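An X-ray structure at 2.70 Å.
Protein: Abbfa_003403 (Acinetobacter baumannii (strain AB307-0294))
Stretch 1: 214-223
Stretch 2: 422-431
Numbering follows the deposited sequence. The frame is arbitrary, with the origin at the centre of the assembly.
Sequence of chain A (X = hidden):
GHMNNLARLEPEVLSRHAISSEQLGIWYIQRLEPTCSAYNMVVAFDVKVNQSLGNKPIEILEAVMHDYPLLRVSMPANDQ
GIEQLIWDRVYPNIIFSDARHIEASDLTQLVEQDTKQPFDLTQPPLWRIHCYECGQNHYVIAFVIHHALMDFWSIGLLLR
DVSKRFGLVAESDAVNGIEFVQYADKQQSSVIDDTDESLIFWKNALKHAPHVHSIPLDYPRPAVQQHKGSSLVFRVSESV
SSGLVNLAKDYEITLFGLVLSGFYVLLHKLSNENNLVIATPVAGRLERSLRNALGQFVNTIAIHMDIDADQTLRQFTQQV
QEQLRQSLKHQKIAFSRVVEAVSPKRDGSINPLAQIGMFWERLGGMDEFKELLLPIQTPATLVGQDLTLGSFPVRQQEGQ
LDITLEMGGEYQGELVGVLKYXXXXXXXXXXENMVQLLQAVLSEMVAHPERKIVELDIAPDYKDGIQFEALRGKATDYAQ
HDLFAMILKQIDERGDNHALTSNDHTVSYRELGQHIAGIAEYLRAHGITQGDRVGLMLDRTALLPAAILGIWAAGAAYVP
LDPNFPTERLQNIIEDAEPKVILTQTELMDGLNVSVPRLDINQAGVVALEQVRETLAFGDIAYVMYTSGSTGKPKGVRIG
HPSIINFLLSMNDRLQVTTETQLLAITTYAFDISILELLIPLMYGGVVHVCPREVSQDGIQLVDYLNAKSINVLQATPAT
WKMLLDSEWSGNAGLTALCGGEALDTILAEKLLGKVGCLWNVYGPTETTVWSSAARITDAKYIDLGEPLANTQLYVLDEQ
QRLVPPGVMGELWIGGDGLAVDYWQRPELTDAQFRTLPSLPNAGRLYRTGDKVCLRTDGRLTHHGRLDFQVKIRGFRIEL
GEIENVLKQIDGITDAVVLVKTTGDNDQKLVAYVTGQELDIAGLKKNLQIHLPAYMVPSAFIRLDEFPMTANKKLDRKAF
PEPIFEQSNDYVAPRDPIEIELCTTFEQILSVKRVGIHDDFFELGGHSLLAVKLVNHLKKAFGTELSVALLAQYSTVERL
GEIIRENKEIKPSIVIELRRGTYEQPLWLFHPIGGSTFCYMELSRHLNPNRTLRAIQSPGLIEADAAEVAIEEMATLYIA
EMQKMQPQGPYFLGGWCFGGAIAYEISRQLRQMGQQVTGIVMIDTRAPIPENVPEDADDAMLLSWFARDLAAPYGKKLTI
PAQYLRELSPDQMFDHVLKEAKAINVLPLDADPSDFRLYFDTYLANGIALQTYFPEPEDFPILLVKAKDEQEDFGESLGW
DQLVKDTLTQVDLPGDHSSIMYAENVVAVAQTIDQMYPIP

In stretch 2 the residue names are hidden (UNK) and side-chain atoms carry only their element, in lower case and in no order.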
ATOM      1  N   SER A 214      12.191   0.842   6.590  1.00 36.29           N
ATOM      2  CA  SER A 214      12.400  -0.381   5.830  1.00 31.93           C
ATOM      3  C   SER A 214      12.675  -1.536   6.765  1.00 34.86           C
ATOM      4  O   SER A 214      13.523  -2.382   6.492  1.00 37.84           O
ATOM      5  CB  SER A 214      13.548  -0.214   4.838  1.00 32.05           C
ATOM      6  OG  SER A 214      13.434   1.011   4.128  1.00 44.66           O
ATOM      7  N   ILE A 215      11.966  -1.556   7.885  1.00 34.14           N
ATOM      8  CA  ILE A 215      12.018  -2.703   8.767  1.00 36.57           C
ATOM      9  C   ILE A 215      11.184  -3.833   8.180  1.00 40.91           C
ATOM     10  O   ILE A 215      10.026  -3.630   7.816  1.00 46.35           O
ATOM     11  CB  ILE A 215      11.512  -2.351  10.164  1.00 38.97           C
ATOM     12  CG1 ILE A 215      12.443  -1.321  10.800  1.00 47.50           C
ATOM     13  CG2 ILE A 215      11.449  -3.596  11.043  1.00 34.99           C
ATOM     14  CD1 ILE A 215      11.907  -0.726  12.075  1.00 48.56           C
ATOM     15  N   PRO A 216      11.771  -5.032   8.068  1.00 44.01           N
ATOM     16  CA  PRO A 216      11.018  -6.176   7.534  1.00 40.20           C
ATOM     17  C   PRO A 216       9.759  -6.474   8.353  1.00 39.01           C
ATOM     18  O   PRO A 216       9.826  -6.597   9.586  1.00 48.36           O
ATOM     19  CB  PRO A 216      12.016  -7.333   7.627  1.00 41.17           C
ATOM     20  CG  PRO A 216      13.350  -6.672   7.690  1.00 47.94           C
ATOM     21  CD  PRO A 216      13.142  -5.402   8.451  1.00 42.22           C
ATOM     22  N   LEU A 217       8.622  -6.569   7.668  1.00 37.17           N
ATOM     23  CA  LEU A 217       7.363  -6.858   8.326  1.00 35.37           C
ATOM     24  C   LEU A 217       7.086  -8.348   8.278  1.00 41.23           C
ATOM     25  O   LEU A 217       7.636  -9.063   7.443  1.00 47.77           O
ATOM     26  CB  LEU A 217       6.217  -6.093   7.677  1.00 27.81           C
ATOM     27  CG  LEU A 217       6.426  -4.604   7.443  1.00 26.95           C
ATOM     28  CD1 LEU A 217       5.145  -3.987   6.882  1.00 25.85           C
ATOM     29  CD2 LEU A 217       6.874  -3.911   8.722  1.00 26.58           C
ATOM     30  N   ASP A 218       6.238  -8.809   9.191  1.00 35.17           N
ATOM     31  CA  ASP A 218       5.810 -10.194   9.204  1.00 36.20           C
ATOM     32  C   ASP A 218       4.584 -10.395   8.330  1.00 34.88           C
ATOM     33  O   ASP A 218       4.312 -11.498   7.870  1.00 46.05           O
ATOM     34  CB  ASP A 218       5.526 -10.642  10.630  1.00 35.29           C
ATOM     35  CG  ASP A 218       6.792 -10.807  11.444  1.00 47.27           C
ATOM     36  OD1 ASP A 218       7.731 -11.480  10.966  1.00 59.95           O
ATOM     37  OD2 ASP A 218       6.855 -10.248  12.556  1.00 54.26           O
ATOM     38  N   TYR A 219       3.854  -9.315   8.098  1.00 33.25           N
ATOM     39  CA  TYR A 219       2.636  -9.354   7.303  1.00 34.45           C
ATOM     40  C   TYR A 219       2.652  -8.193   6.327  1.00 37.35           C
ATOM     41  O   TYR A 219       3.328  -7.199   6.568  1.00 42.56           O
ATOM     42  CB  TYR A 219       1.401  -9.291   8.209  1.00 32.99           C
ATOM     43  CG  TYR A 219       1.502 -10.209   9.403  1.00 37.14           C
ATOM     44  CD1 TYR A 219       1.536 -11.592   9.233  1.00 34.16           C
ATOM     45  CD2 TYR A 219       1.572  -9.703  10.701  1.00 30.24           C
ATOM     46  CE1 TYR A 219       1.645 -12.449  10.324  1.00 33.72           C
ATOM     47  CE2 TYR A 219       1.681 -10.562  11.795  1.00 28.20           C
ATOM     48  CZ  TYR A 219       1.719 -11.935  11.593  1.00 38.76           C
ATOM     49  OH  TYR A 219       1.831 -12.806  12.658  1.00 50.45           O
ATOM     50  N   PRO A 220       1.920  -8.315   5.212  1.00 41.02           N
ATOM     51  CA  PRO A 220       1.809  -7.191   4.275  1.00 41.90           C
ATOM     52  C   PRO A 220       1.024  -6.007   4.859  1.00 37.55           C
ATOM     53  O   PRO A 220      -0.032  -6.182   5.482  1.00 42.28           O
ATOM     54  CB  PRO A 220       1.070  -7.806   3.081  1.00 38.11           C
ATOM     55  CG  PRO A 220       0.338  -8.975   3.646  1.00 28.41           C
ATOM     56  CD  PRO A 220       1.231  -9.518   4.715  1.00 38.84           C
ATOM     57  N   ARG A 221       1.545  -4.806   4.657  1.00 28.15           N
ATOM     58  CA  ARG A 221       0.912  -3.610   5.190  1.00 31.95           C
ATOM     59  C   ARG A 221      -0.464  -3.363   4.543  1.00 33.58           C
ATOM     60  O   ARG A 221      -0.591  -3.325   3.313  1.00 29.16           O
ATOM     61  CB  ARG A 221       1.830  -2.401   4.985  1.00 23.77           C
ATOM     62  CG  ARG A 221       1.394  -1.187   5.750  1.00 26.68           C
ATOM     63  CD  ARG A 221       2.170   0.046   5.330  1.00 32.59           C
ATOM     64  NE  ARG A 221       3.586  -0.095   5.626  1.00 39.54           N
ATOM     65  CZ  ARG A 221       4.128   0.202   6.801  1.00 41.11           C
ATOM     66  NH1 ARG A 221       5.427   0.034   6.979  1.00 45.23           N
ATOM     67  NH2 ARG A 221       3.368   0.655   7.795  1.00 31.59           N
ATOM     68  N   PRO A 222      -1.505  -3.204   5.371  1.00 32.96           N
ATOM     69  CA  PRO A 222      -2.863  -2.912   4.879  1.00 29.13           C
ATOM     70  C   PRO A 222      -2.945  -1.569   4.177  1.00 32.16           C
ATOM     71  O   PRO A 222      -2.203  -0.646   4.525  1.00 33.37           O
ATOM     72  CB  PRO A 222      -3.716  -2.902   6.152  1.00 22.16           C
ATOM     73  CG  PRO A 222      -2.917  -3.683   7.144  1.00 29.26           C
ATOM     74  CD  PRO A 222      -1.475  -3.403   6.827  1.00 28.27           C
ATOM     75  N   ALA A 223      -3.848  -1.454   3.208  1.00 32.56           N
ATOM     76  CA  ALA A 223      -3.960  -0.222   2.439  1.00 31.09           C
ATOM     77  C   ALA A 223      -4.372   0.950   3.330  1.00 28.52           C
ATOM     78  O   ALA A 223      -3.882   2.070   3.158  1.00 35.94           O
ATOM     79  CB  ALA A 223      -4.938  -0.405   1.295  1.00 22.83           C
ATOM     80  N   UNK A 422       2.268  -2.587  16.164  1.00 25.45           N
ATOM     81  CA  UNK A 422       1.091  -2.772  15.325  1.00 21.90           C
ATOM     82  C   UNK A 422       0.938  -4.246  14.928  1.00 29.39           C
ATOM     83  O   UNK A 422       1.797  -4.783  14.223  1.00 33.96           O
ATOM     84  n   UNK A 422      -0.254  -0.710  12.619  1.00 36.00           N
ATOM     85  c   UNK A 422       0.042  -1.873  13.188  1.00 27.28           C
ATOM     86  o   UNK A 422      -0.599  -2.907  12.963  1.00 23.28           O
ATOM     87  c   UNK A 422       1.241  -1.862  14.103  1.00 22.56           C
ATOM     88  N   UNK A 423      -0.144  -4.895  15.359  1.00 26.80           N
ATOM     89  CA  UNK A 423      -0.321  -6.337  15.135  1.00 28.21           C
ATOM     90  C   UNK A 423      -0.746  -6.738  13.708  1.00 29.01           C
ATOM     91  O   UNK A 423      -0.980  -7.918  13.431  1.00 30.64           O
ATOM     92  o   UNK A 423      -2.616  -6.264  15.947  1.00 43.37           O
ATOM     93  c   UNK A 423      -1.360  -6.937  16.102  1.00 29.37           C
ATOM     94  c   UNK A 423      -0.899  -6.801  17.504  1.00 25.28           C
ATOM     95  N   UNK A 424      -0.860  -5.773  12.809  1.00 26.72           N
ATOM     96  CA  UNK A 424      -1.088  -6.102  11.402  1.00 28.63           C
ATOM     97  C   UNK A 424       0.245  -6.162  10.655  1.00 32.21           C
ATOM     98  O   UNK A 424       0.318  -6.630   9.524  1.00 37.22           O
ATOM     99  c   UNK A 424      -3.493  -5.292  11.125  1.00 34.37           C
ATOM    100  c   UNK A 424      -2.029  -5.090  10.734  1.00 24.14           C
ATOM    101  o   UNK A 424      -3.830  -6.321  11.749  1.00 38.50           O
ATOM    102  o   UNK A 424      -4.319  -4.417  10.786  1.00 48.25           O
ATOM    103  N   UNK A 425       1.302  -5.702  11.310  1.00 30.29           N
ATOM    104  CA  UNK A 425       2.627  -5.699  10.719  1.00 32.20           C
ATOM    105  C   UNK A 425       3.566  -6.705  11.390  1.00 37.04           C
ATOM    106  O   UNK A 425       4.368  -7.364  10.721  1.00 37.60           O
ATOM    107  c   UNK A 425       2.275  -3.220  10.288  1.00 31.80           C
ATOM    108  c   UNK A 425       2.981  -1.878  10.250  1.00 27.87           C
ATOM    109  c   UNK A 425       1.727  -3.589   8.924  1.00 31.12           C
ATOM    110  c   UNK A 425       3.222  -4.300  10.800  1.00 32.00           C
ATOM    111  N   UNK A 426       3.459  -6.824  12.710  1.00 36.12           N
ATOM    112  CA  UNK A 426       4.387  -7.647  13.471  1.00 32.05           C
ATOM    113  C   UNK A 426       3.713  -8.749  14.282  1.00 43.01           C
ATOM    114  O   UNK A 426       2.590  -8.595  14.781  1.00 50.42           O
ATOM    115  c   UNK A 426       7.080  -6.130  12.859  1.00 35.65           C
ATOM    116  c   UNK A 426       7.840  -5.190  12.160  1.00 31.51           C
ATOM    117  c   UNK A 426       5.207  -6.757  14.392  1.00 29.51           C
ATOM    118  c   UNK A 426       6.465  -3.441  13.070  1.00 25.63           C
ATOM    119  c   UNK A 426       5.711  -4.392  13.754  1.00 25.57           C
ATOM    120  c   UNK A 426       7.531  -3.842  12.275  1.00 31.77           C
ATOM    121  c   UNK A 426       6.017  -5.737  13.662  1.00 30.20           C
ATOM    122  N   UNK A 427       4.410  -9.871  14.404  1.00 41.26           N
ATOM    123  CA  UNK A 427       3.943 -10.976  15.229  1.00 41.43           C
ATOM    124  C   UNK A 427       4.370 -10.753  16.682  1.00 43.12           C
ATOM    125  O   UNK A 427       5.231  -9.913  16.958  1.00 38.94           O
ATOM    126  c   UNK A 427       4.498 -12.298  14.702  1.00 33.80           C
ATOM    127  o   UNK A 427       5.905 -12.375  14.916  1.00 36.38           O
ATOM    128  N   UNK A 428       3.781 -11.503  17.609  1.00 44.84           N
ATOM    129  CA  UNK A 428       4.174 -11.391  19.013  1.00 39.34           C
ATOM    130  C   UNK A 428       5.620 -11.806  19.160  1.00 43.98           C
ATOM    131  O   UNK A 428       6.372 -11.221  19.936  1.00 31.77           O
ATOM    132  c   UNK A 428       3.288 -12.251  19.900  1.00 30.50           C
ATOM    133  N   UNK A 429       6.003 -12.809  18.375  1.00 48.21           N
ATOM    134  CA  UNK A 429       7.356 -13.342  18.418  1.00 50.15           C
ATOM    135  C   UNK A 429       8.382 -12.293  17.990  1.00 48.63           C
ATOM    136  O   UNK A 429       9.457 -12.195  18.581  1.00 53.23           O
ATOM    137  c   UNK A 429       8.447 -15.598  18.043  1.00 72.07           C
ATOM    138  c   UNK A 429       7.451 -14.582  17.541  1.00 59.28           C
ATOM    139  c   UNK A 429       8.168 -16.998  17.513  1.00 79.87           C
ATOM    140  n   UNK A 429       8.949 -17.975  17.979  1.00 78.93           N
ATOM    141  o   UNK A 429       7.247 -17.204  16.712  1.00 78.57           O
ATOM    142  N   UNK A 430       8.037 -11.504  16.975  1.00 44.34           N
ATOM    143  CA  UNK A 430       8.895 -10.412  16.515  1.00 43.25           C
ATOM    144  C   UNK A 430       9.019  -9.297  17.541  1.00 44.18           C
ATOM    145  O   UNK A 430      10.066  -8.662  17.654  1.00 45.01           O
ATOM    146  c   UNK A 430       8.366  -9.825  15.208  1.00 40.50           C
ATOM    147  o   UNK A 430       8.554 -10.733  14.139  1.00 43.17           O
ATOM    148  N   UNK A 431       7.944  -9.038  18.277  1.00 46.61           N
ATOM    149  CA  UNK A 431       8.006  -8.016  19.309  1.00 39.89           C
ATOM    150  C   UNK A 431       8.988  -8.468  20.368  1.00 44.87           C
ATOM    151  O   UNK A 431       9.862  -7.699  20.781  1.00 45.79           O
ATOM    152  c   UNK A 431       6.642  -7.757  19.903  1.00 28.96           C
TER

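Position 422 has four side-chain atoms: two carbons, the second carrying one oxygen and one nitrogen. They stay out of contact with stretch 1. The amide end accepts a hydrogen bond from the backbone N of position 424. This is Asn 422. Its OD1 lies 2.9 Å from N of position 424, and its backbone O accepts from N of positions 425 and 426, so the residue holds the turn together.

Position 423 has one carbon carrying an oxygen and another carbon. This branching at CB, with one hydroxyl, gives Thr 423. Its side chain does not reach stretch 1; its backbone O comes 4.1 Å from Tyr 219 CE2.

Position 424 has two carbons, the second carrying two oxygens and no nitrogen. Its CB sits 4.0 Å from Pro 222 CG. The shape alone would also fit asparagine, but the elements fix a carboxylate: Asp 424. Its backbone O lies 3.2 Å from Tyr 219 CB, at the edge of the tyrosine ring.

Position 425 has four carbons, forked at the second, and no polar atom. CA-to-CB points away from stretch 1, yet the end of the side chain comes nearer, among Leu 217, Arg 221 and Pro 222. A fork at the second carbon is Leu 425. Its CD2 is 4.0 Å from Leu 217 CD1 and 3.8 Å from Pro 222 CD. Its CD1 is 3.5 Å from Arg 221 NH2.

Position 426 has one carbon followed by a ring of six carbons, with no oxygen on it. The ring lies against Ile 215 and Leu 217, with Pro 216 O at its edge. This is Phe 426. Its CE1 is 4.1 Å from Ile 215 CG2 and 3.5 Å from Pro 216 O, and its CZ is 3.6 Å from Leu 217 CD2.

Position 427 has one carbon and one oxygen, next to Asp 218 and Tyr 219. This is Ser 427, the N-cap of the helix that follows. Its OG accepts from N of position 430 at 3.1 Å and gives a weak hydrogen bond to Asp 218 OD2 at 3.3 Å.

Position 428 has a single carbon and does not touch stretch 1. It is Ala 428.

Position 429 has three carbons, the third carrying one oxygen and one nitrogen. It is Gln 429, poorly ordered and without contact.

Position 430 has one carbon and one oxygen. CA-to-CB points toward stretch 1, and the oxygen lies against Asp 218. It is Ser 430. Its OG donates to Asp 218 OD2 at 2.4 Å, a very short distance.

Position 431 has a single carbon and no contact. It is Ala 431.

The contact centres on Asp 218. Its N donates to Leu 425 O at 2.8 Å, and Tyr 219 N adds a weak bond to Leu 425 O at 3.3 Å. Asp 218 OD2 also accepts from Ser 427 N at 3.1 Å, so one carboxylate oxygen gathers donors at the helix start. Leu 425 and Phe 426 add apolar packing.

Stretch 2 422-431: NTDLFSAQSA
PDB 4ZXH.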